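Local structure of HpcH/HpaI aldolase (Desulfitobacterium hafniense, 3QZ6) at residues V71-V76 against F92-V97; M147-H152 against A170-P175. The protein belongs to the HpcH/HpaI aldolase family, whose members are built on a TIM barrel of parallel strands surrounded by helices. All coordinates share one frame; numbering follows the deposited sequence.

Contact 1: residues V71-V76 against F92-V97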
ATOM      1  N   VAL A  71      -9.671 -11.117 -11.429  1.00 17.79           N
ATOM      2  CA  VAL A  71      -9.374 -11.892 -10.233  1.00 17.46           C
ATOM      3  C   VAL A  71      -8.635 -13.180 -10.597  1.00 18.22           C
ATOM      4  O   VAL A  71      -9.011 -13.877 -11.532  1.00 17.34           O
ATOM      5  CB  VAL A  71     -10.648 -12.249  -9.456  1.00 18.90           C
ATOM      6  CG1 VAL A  71     -10.282 -12.946  -8.129  1.00 14.75           C
ATOM      7  CG2 VAL A  71     -11.489 -10.991  -9.182  1.00 16.41           C
ATOM      8  N   ARG A  72      -7.579 -13.483  -9.850  1.00 16.17           N
ATOM      9  CA  ARG A  72      -6.886 -14.756  -9.982  1.00 17.97           C
ATOM     10  C   ARG A  72      -7.538 -15.691  -8.968  1.00 19.67           C
ATOM     11  O   ARG A  72      -7.381 -15.515  -7.761  1.00 19.24           O
ATOM     12  CB  ARG A  72      -5.405 -14.566  -9.661  1.00 20.09           C
ATOM     13  CG  ARG A  72      -4.553 -15.831  -9.659  1.00 27.63           C
ATOM     14  CD  ARG A  72      -3.272 -15.549  -8.866  1.00 35.52           C
ATOM     15  NE  ARG A  72      -2.084 -15.798  -9.654  1.00 40.47           N
ATOM     16  CZ  ARG A  72      -0.879 -15.311  -9.385  1.00 44.64           C
ATOM     17  NH1 ARG A  72      -0.681 -14.523  -8.338  1.00 36.91           N
ATOM     18  NH2 ARG A  72       0.136 -15.611 -10.180  1.00 52.84           N
ATOM     19  N   ILE A  73      -8.300 -16.662  -9.453  1.00 17.85           N
ATOM     20  CA  ILE A  73      -9.066 -17.523  -8.565  1.00 17.70           C
ATOM     21  C   ILE A  73      -8.309 -18.815  -8.289  1.00 20.33           C
ATOM     22  O   ILE A  73      -7.538 -19.269  -9.115  1.00 20.94           O
ATOM     23  CB  ILE A  73     -10.451 -17.814  -9.145  1.00 19.88           C
ATOM     24  CG1 ILE A  73     -10.335 -18.418 -10.554  1.00 14.16           C
ATOM     25  CG2 ILE A  73     -11.293 -16.520  -9.141  1.00 17.88           C
ATOM     26  CD1 ILE A  73     -11.695 -18.674 -11.220  1.00 21.50           C
ATOM     27  N   PRO A  74      -8.515 -19.402  -7.108  1.00 18.77           N
ATOM     28  CA  PRO A  74      -7.742 -20.596  -6.724  1.00 20.13           C
ATOM     29  C   PRO A  74      -8.191 -21.884  -7.421  1.00 21.16           C
ATOM     30  O   PRO A  74      -7.424 -22.838  -7.522  1.00 20.87           O
ATOM     31  CB  PRO A  74      -7.998 -20.698  -5.221  1.00 18.44           C
ATOM     32  CG  PRO A  74      -9.362 -20.057  -5.033  1.00 16.64           C
ATOM     33  CD  PRO A  74      -9.399 -18.926  -6.027  1.00 16.55           C
ATOM     34  N   GLN A  75      -9.435 -21.927  -7.869  1.00 17.12           N
ATOM     35  CA  GLN A  75      -9.944 -23.110  -8.554  1.00 21.59           C
ATOM     36  C   GLN A  75     -11.129 -22.668  -9.384  1.00 23.47           C
ATOM     37  O   GLN A  75     -11.738 -21.634  -9.107  1.00 21.58           O
ATOM     38  CB  GLN A  75     -10.373 -24.203  -7.561  1.00 24.05           C
ATOM     39  CG  GLN A  75     -11.645 -23.868  -6.786  1.00 21.31           C
ATOM     40  CD  GLN A  75     -11.814 -24.690  -5.522  1.00 22.79           C
ATOM     41  OE1 GLN A  75     -10.860 -25.277  -5.024  1.00 18.45           O
ATOM     42  NE2 GLN A  75     -13.033 -24.717  -4.983  1.00 23.98           N
ATOM     43  N   VAL A  76     -11.444 -23.436 -10.413  1.00 19.17           N
ATOM     44  CA  VAL A  76     -12.544 -23.095 -11.297  1.00 19.87           C
ATOM     45  C   VAL A  76     -13.821 -23.783 -10.833  1.00 21.95           C
ATOM     46  O   VAL A  76     -13.973 -24.986 -10.981  1.00 27.90           O
ATOM     47  CB  VAL A  76     -12.215 -23.509 -12.736  1.00 22.44           C
ATOM     48  CG1 VAL A  76     -13.402 -23.250 -13.658  1.00 27.75           C
ATOM     49  CG2 VAL A  76     -10.981 -22.753 -13.213  1.00 18.03           C
ATOM     50  N   PHE A  92     -10.999 -13.057 -15.397  1.00 19.26           N
ATOM     51  CA  PHE A  92     -10.138 -13.902 -14.584  1.00 19.98           C
ATOM     52  C   PHE A  92      -8.776 -14.180 -15.178  1.00 23.00           C
ATOM     53  O   PHE A  92      -8.603 -14.230 -16.392  1.00 22.66           O
ATOM     54  CB  PHE A  92     -10.829 -15.251 -14.374  1.00 19.37           C
ATOM     55  CG  PHE A  92     -12.185 -15.132 -13.775  1.00 21.13           C
ATOM     56  CD1 PHE A  92     -12.332 -14.798 -12.436  1.00 17.47           C
ATOM     57  CD2 PHE A  92     -13.317 -15.331 -14.551  1.00 19.55           C
ATOM     58  CE1 PHE A  92     -13.596 -14.664 -11.880  1.00 19.17           C
ATOM     59  CE2 PHE A  92     -14.577 -15.201 -14.008  1.00 18.25           C
ATOM     60  CZ  PHE A  92     -14.723 -14.874 -12.669  1.00 19.93           C
HETATM   61  N   MSE A  93      -7.811 -14.386 -14.292  1.00 23.38           N
HETATM   62  CA  MSE A  93      -6.608 -15.100 -14.663  1.00 24.33           C
HETATM   63  C   MSE A  93      -6.732 -16.468 -14.011  1.00 24.81           C
HETATM   64  O   MSE A  93      -6.836 -16.571 -12.786  1.00 21.04           O
HETATM   65  CB  MSE A  93      -5.362 -14.379 -14.160  1.00 23.05           C
HETATM   66  CG  MSE A  93      -4.062 -15.118 -14.481  1.00 27.72           C
HETATM   67 SE   MSE A  93      -2.465 -14.035 -14.074  0.81 52.31          SE
HETATM   68  CE  MSE A  93      -2.655 -13.976 -12.166  1.00 28.26           C
ATOM     69  N   ILE A  94      -6.767 -17.512 -14.833  1.00 23.91           N
ATOM     70  CA  ILE A  94      -6.896 -18.877 -14.340  1.00 21.71           C
ATOM     71  C   ILE A  94      -5.496 -19.464 -14.167  1.00 23.16           C
ATOM     72  O   ILE A  94      -4.742 -19.574 -15.134  1.00 25.45           O
ATOM     73  CB  ILE A  94      -7.686 -19.757 -15.343  1.00 20.30           C
ATOM     74  CG1 ILE A  94      -9.022 -19.091 -15.709  1.00 17.61           C
ATOM     75  CG2 ILE A  94      -7.919 -21.151 -14.762  1.00 17.73           C
ATOM     76  CD1 ILE A  94      -9.917 -18.846 -14.490  1.00 19.40           C
ATOM     77  N   PRO A  95      -5.139 -19.853 -12.939  1.00 20.93           N
ATOM     78  CA  PRO A  95      -3.747 -20.255 -12.680  1.00 23.63           C
ATOM     79  C   PRO A  95      -3.461 -21.701 -13.069  1.00 25.62           C
ATOM     80  O   PRO A  95      -4.374 -22.521 -13.049  1.00 24.69           O
ATOM     81  CB  PRO A  95      -3.623 -20.099 -11.160  1.00 23.35           C
ATOM     82  CG  PRO A  95      -5.025 -20.398 -10.655  1.00 24.57           C
ATOM     83  CD  PRO A  95      -5.954 -19.816 -11.705  1.00 21.36           C
ATOM     84  N   GLY A  96      -2.207 -21.995 -13.416  1.00 25.82           N
ATOM     85  CA  GLY A  96      -1.768 -23.350 -13.685  1.00 27.48           C
ATOM     86  C   GLY A  96      -2.652 -24.105 -14.662  1.00 29.89           C
ATOM     87  O   GLY A  96      -3.031 -25.239 -14.404  1.00 25.67           O
ATOM     88  N   VAL A  97      -2.976 -23.492 -15.795  1.00 25.89           N
ATOM     89  CA  VAL A  97      -3.856 -24.158 -16.745  1.00 24.43           C
ATOM     90  C   VAL A  97      -3.093 -25.273 -17.436  1.00 26.73           C
ATOM     91  O   VAL A  97      -2.033 -25.032 -18.004  1.00 23.13           O
ATOM     92  CB  VAL A  97      -4.378 -23.196 -17.804  1.00 23.52           C
ATOM     93  CG1 VAL A  97      -5.216 -23.966 -18.824  1.00 22.05           C
ATOM     94  CG2 VAL A  97      -5.199 -22.097 -17.145  1.00 22.46           C
TER

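Contact 2: residues M147-H152 against A170-P175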
HETATM    1  N   MSE A 147      -8.327 -15.287 -19.174  1.00 20.54           N
HETATM    2  CA  MSE A 147      -6.908 -15.394 -19.492  1.00 20.14           C
HETATM    3  C   MSE A 147      -6.298 -16.633 -18.859  1.00 23.42           C
HETATM    4  O   MSE A 147      -6.468 -16.865 -17.662  1.00 23.08           O
HETATM    5  CB  MSE A 147      -6.167 -14.134 -19.035  1.00 19.16           C
HETATM    6  CG  MSE A 147      -4.666 -14.185 -19.280  1.00 20.56           C
HETATM    7 SE   MSE A 147      -3.831 -12.420 -19.152  0.71 27.31          SE
HETATM    8  CE  MSE A 147      -4.070 -12.137 -17.233  1.00 20.44           C
ATOM      9  N   ALA A 148      -5.603 -17.437 -19.663  1.00 21.13           N
ATOM     10  CA  ALA A 148      -4.961 -18.648 -19.148  1.00 23.54           C
ATOM     11  C   ALA A 148      -3.544 -18.352 -18.667  1.00 22.64           C
ATOM     12  O   ALA A 148      -2.748 -17.755 -19.382  1.00 23.84           O
ATOM     13  CB  ALA A 148      -4.940 -19.749 -20.214  1.00 20.98           C
ATOM     14  N   GLN A 149      -3.233 -18.758 -17.445  1.00 20.77           N
ATOM     15  CA  GLN A 149      -1.872 -18.626 -16.963  1.00 18.46           C
ATOM     16  C   GLN A 149      -1.149 -19.965 -17.057  1.00 24.86           C
ATOM     17  O   GLN A 149      -1.629 -20.972 -16.552  1.00 24.96           O
ATOM     18  CB  GLN A 149      -1.829 -18.099 -15.527  1.00 20.61           C
ATOM     19  CG  GLN A 149      -0.406 -18.033 -14.997  1.00 21.60           C
ATOM     20  CD  GLN A 149      -0.343 -18.030 -13.481  1.00 39.71           C
ATOM     21  OE1 GLN A 149      -0.045 -17.008 -12.866  1.00 40.22           O
ATOM     22  NE2 GLN A 149      -0.615 -19.185 -12.871  1.00 37.39           N
ATOM     23  N   ILE A 150       0.004 -19.963 -17.720  1.00 22.61           N
ATOM     24  CA  ILE A 150       0.756 -21.182 -17.990  1.00 22.55           C
ATOM     25  C   ILE A 150       1.923 -21.318 -17.024  1.00 23.11           C
ATOM     26  O   ILE A 150       2.754 -20.414 -16.917  1.00 24.76           O
ATOM     27  CB  ILE A 150       1.325 -21.154 -19.426  1.00 24.01           C
ATOM     28  CG1 ILE A 150       0.197 -20.991 -20.460  1.00 23.77           C
ATOM     29  CG2 ILE A 150       2.160 -22.393 -19.693  1.00 25.91           C
ATOM     30  CD1 ILE A 150      -0.886 -22.088 -20.422  1.00 20.79           C
ATOM     31  N   GLU A 151       1.993 -22.443 -16.322  1.00 23.76           N
ATOM     32  CA  GLU A 151       3.030 -22.646 -15.312  1.00 25.02           C
ATOM     33  C   GLU A 151       3.683 -24.025 -15.374  1.00 24.36           C
ATOM     34  O   GLU A 151       4.494 -24.356 -14.514  1.00 26.61           O
ATOM     35  CB  GLU A 151       2.433 -22.489 -13.907  1.00 29.88           C
ATOM     36  CG  GLU A 151       1.713 -21.197 -13.652  1.00 34.40           C
ATOM     37  CD  GLU A 151       1.304 -21.061 -12.189  1.00 43.81           C
ATOM     38  OE1 GLU A 151       0.588 -21.960 -11.678  1.00 36.30           O
ATOM     39  OE2 GLU A 151       1.715 -20.062 -11.549  1.00 50.94           O
ATOM     40  N   HIS A 152       3.321 -24.835 -16.362  1.00 21.84           N
ATOM     41  CA  HIS A 152       3.806 -26.214 -16.425  1.00 27.02           C
ATOM     42  C   HIS A 152       4.385 -26.518 -17.795  1.00 27.69           C
ATOM     43  O   HIS A 152       3.852 -26.081 -18.813  1.00 26.60           O
ATOM     44  CB  HIS A 152       2.678 -27.215 -16.130  1.00 27.08           C
ATOM     45  CG  HIS A 152       2.073 -27.073 -14.767  1.00 33.73           C
ATOM     46  ND1 HIS A 152       1.056 -26.184 -14.494  1.00 32.46           N
ATOM     47  CD2 HIS A 152       2.329 -27.720 -13.605  1.00 38.47           C
ATOM     48  CE1 HIS A 152       0.719 -26.279 -13.218  1.00 38.12           C
ATOM     49  NE2 HIS A 152       1.475 -27.205 -12.657  1.00 40.00           N
ATOM     50  N   ALA A 170      -6.768 -14.595 -23.787  1.00 22.61           N
ATOM     51  CA  ALA A 170      -5.366 -14.232 -23.664  1.00 20.41           C
ATOM     52  C   ALA A 170      -4.585 -15.302 -22.919  1.00 21.91           C
ATOM     53  O   ALA A 170      -5.172 -16.158 -22.251  1.00 21.43           O
ATOM     54  CB  ALA A 170      -5.249 -12.892 -22.940  1.00 21.38           C
ATOM     55  N   VAL A 171      -3.261 -15.253 -23.032  1.00 19.38           N
ATOM     56  CA  VAL A 171      -2.415 -16.190 -22.305  1.00 21.22           C
ATOM     57  C   VAL A 171      -1.284 -15.432 -21.610  1.00 22.85           C
ATOM     58  O   VAL A 171      -0.804 -14.413 -22.111  1.00 22.95           O
ATOM     59  CB  VAL A 171      -1.849 -17.287 -23.246  1.00 22.20           C
ATOM     60  CG1 VAL A 171      -0.889 -16.684 -24.260  1.00 24.70           C
ATOM     61  CG2 VAL A 171      -1.162 -18.378 -22.442  1.00 18.75           C
ATOM     62  N   ILE A 172      -0.878 -15.922 -20.444  1.00 23.17           N
ATOM     63  CA  ILE A 172       0.195 -15.297 -19.686  1.00 23.95           C
ATOM     64  C   ILE A 172       0.970 -16.394 -18.946  1.00 24.44           C
ATOM     65  O   ILE A 172       0.617 -17.569 -19.036  1.00 25.08           O
ATOM     66  CB  ILE A 172      -0.356 -14.181 -18.743  1.00 21.95           C
ATOM     67  CG1 ILE A 172       0.754 -13.238 -18.297  1.00 22.14           C
ATOM     68  CG2 ILE A 172      -1.084 -14.766 -17.544  1.00 21.96           C
ATOM     69  CD1 ILE A 172       0.222 -11.928 -17.704  1.00 23.12           C
ATOM     70  N   PHE A 173       2.037 -16.021 -18.247  1.00 20.15           N
ATOM     71  CA  PHE A 173       2.877 -16.996 -17.555  1.00 20.51           C
ATOM     72  C   PHE A 173       2.945 -16.755 -16.056  1.00 25.81           C
ATOM     73  O   PHE A 173       2.775 -15.623 -15.588  1.00 21.47           O
ATOM     74  CB  PHE A 173       4.294 -16.946 -18.122  1.00 23.95           C
ATOM     75  CG  PHE A 173       4.328 -17.008 -19.616  1.00 22.83           C
ATOM     76  CD1 PHE A 173       4.137 -18.214 -20.269  1.00 22.75           C
ATOM     77  CD2 PHE A 173       4.503 -15.857 -20.363  1.00 26.10           C
ATOM     78  CE1 PHE A 173       4.142 -18.278 -21.647  1.00 27.89           C
ATOM     79  CE2 PHE A 173       4.511 -15.910 -21.744  1.00 26.37           C
ATOM     80  CZ  PHE A 173       4.329 -17.123 -22.387  1.00 26.25           C
ATOM     81  N   GLY A 174       3.216 -17.826 -15.316  1.00 21.53           N
ATOM     82  CA  GLY A 174       3.584 -17.734 -13.911  1.00 25.33           C
ATOM     83  C   GLY A 174       5.031 -18.179 -13.813  1.00 27.66           C
ATOM     84  O   GLY A 174       5.313 -19.367 -13.687  1.00 26.44           O
ATOM     85  N   PRO A 175       5.965 -17.227 -13.902  1.00 25.95           N
ATOM     86  CA  PRO A 175       7.381 -17.591 -14.072  1.00 26.72           C
ATOM     87  C   PRO A 175       7.961 -18.402 -12.911  1.00 29.44           C
ATOM     88  O   PRO A 175       8.793 -19.279 -13.138  1.00 28.72           O
ATOM     89  CB  PRO A 175       8.081 -16.232 -14.186  1.00 22.95           C
ATOM     90  CG  PRO A 175       7.014 -15.282 -14.615  1.00 29.88           C
ATOM     91  CD  PRO A 175       5.749 -15.773 -13.974  1.00 24.01           C
TER
HETATM   92  O   HOH W   1       1.117 -14.615 -13.582  1.00 37.49           O

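Contact 1: residues V71-V76 against F92-V97
V71 and F92 pair where strands 68-72 and 91-94 run parallel as neighbours in a TIM barrel, joined by a beta-alpha-beta crossover through helix 78-87. A single hydrogen bond ties the two backbones: M93 N donates to V71 O over 3.1 Å, bent to 151° at the hydrogen. That same oxygen also sits at the edge of the F92 ring, in its plane and 3.6 Å from CD1.

The tightly packed part lies toward the helices. I73 has CG1 between its backbone N and carbonyl carbon (chi1 56°), which leaves CG2 beside the N; I73 CG2 reaches F92 CD1 at 3.9 Å. On its other branch, I73 runs alongside I94, and the two CD1 atoms touch at 3.7 Å. V76 adds a smaller contact at the partly exposed margin, where helix 100-110 covers it; its CG2 lies 3.8 Å from I94 CG2 as the side chains cross at about a right angle.

M93 O is buried with no hydrogen-bond partner in the model, and R72 CA approaches it at 3.3 Å as a CA-H...O contact. R72, also partly exposed, points into the barrel, where D44 and E46 form salt bridges with its guanidinium. Selenomethionine M93 lies beside it, its chain bent at chi3 (67°), with CE over one guanidinium face, 3.2 Å from R72 NE.

Contact 2: residues M147-H152 against A170-P175
M147 to I150 pair with A170 to F173 as adjacent parallel strands in the wall of the barrel, a fully buried contact carried by backbone hydrogen bonds and by side chains on both faces of the sheet. A148 N donates to A170 O (2.9 Å), I172 N to A148 O (2.8 Å) and I150 N to I172 O. A fourth bond, from G174 N to I150 O at 3.1 Å, carries the ladder one step beyond the strand. The local strand axes diverge by 27°, a twist in keeping with the curvature of a closed barrel.

On the inner face, selenomethionine M147 holds CG anti to its backbone N (chi1 178°), which sets CG against A170 CB. Farther out the side chain crosses I172 obliquely, its SE 3.9 Å from I172 CB. On the outer face the contacts are apolar: I150 CG1 meets V171 CG2 at 3.6 Å, and I150 CB approaches the F173 ring at CD1. In the TIM-barrel fold this is the side turned to the helices, and here helices 159-163 and 191-207 pack on it.

Polar chemistry appears at the C-terminal end of the strands, the end at which the active sites of TIM-barrel enzymes lie. Q149 lies against the turn into the helix, its CG 3.6 Å from G174 N, and E151 flanks the same glycine through CG and OE2. G174 is the N-cap residue of helix 175-181. A water donates to both Q149 OE1 and F173 O, each at 2.8 Å, and Q149 OE1 accepts a further hydrogen bond from R72 NH2.

How the contacts relate
Both contacts are buried and belong to one closed sheet, in which strands 91-94 and 145-150 are neighbours. I94 stitches them together: its N and O are each 2.9 Å from a backbone atom of the next strand, M147 O and Q149 N respectively, probable hydrogen bonds. Contact 2 is the more regular, with four backbone bonds across its strands, whereas contact 1 has one and relies more on side chains beyond its strand ends, reaching a partly exposed margin at V76. Each sets a selenomethionine on the inner face, but the polar chemistry there differs: contact 1 brings a charged arginine held by salt bridges, contact 2 a neutral amide.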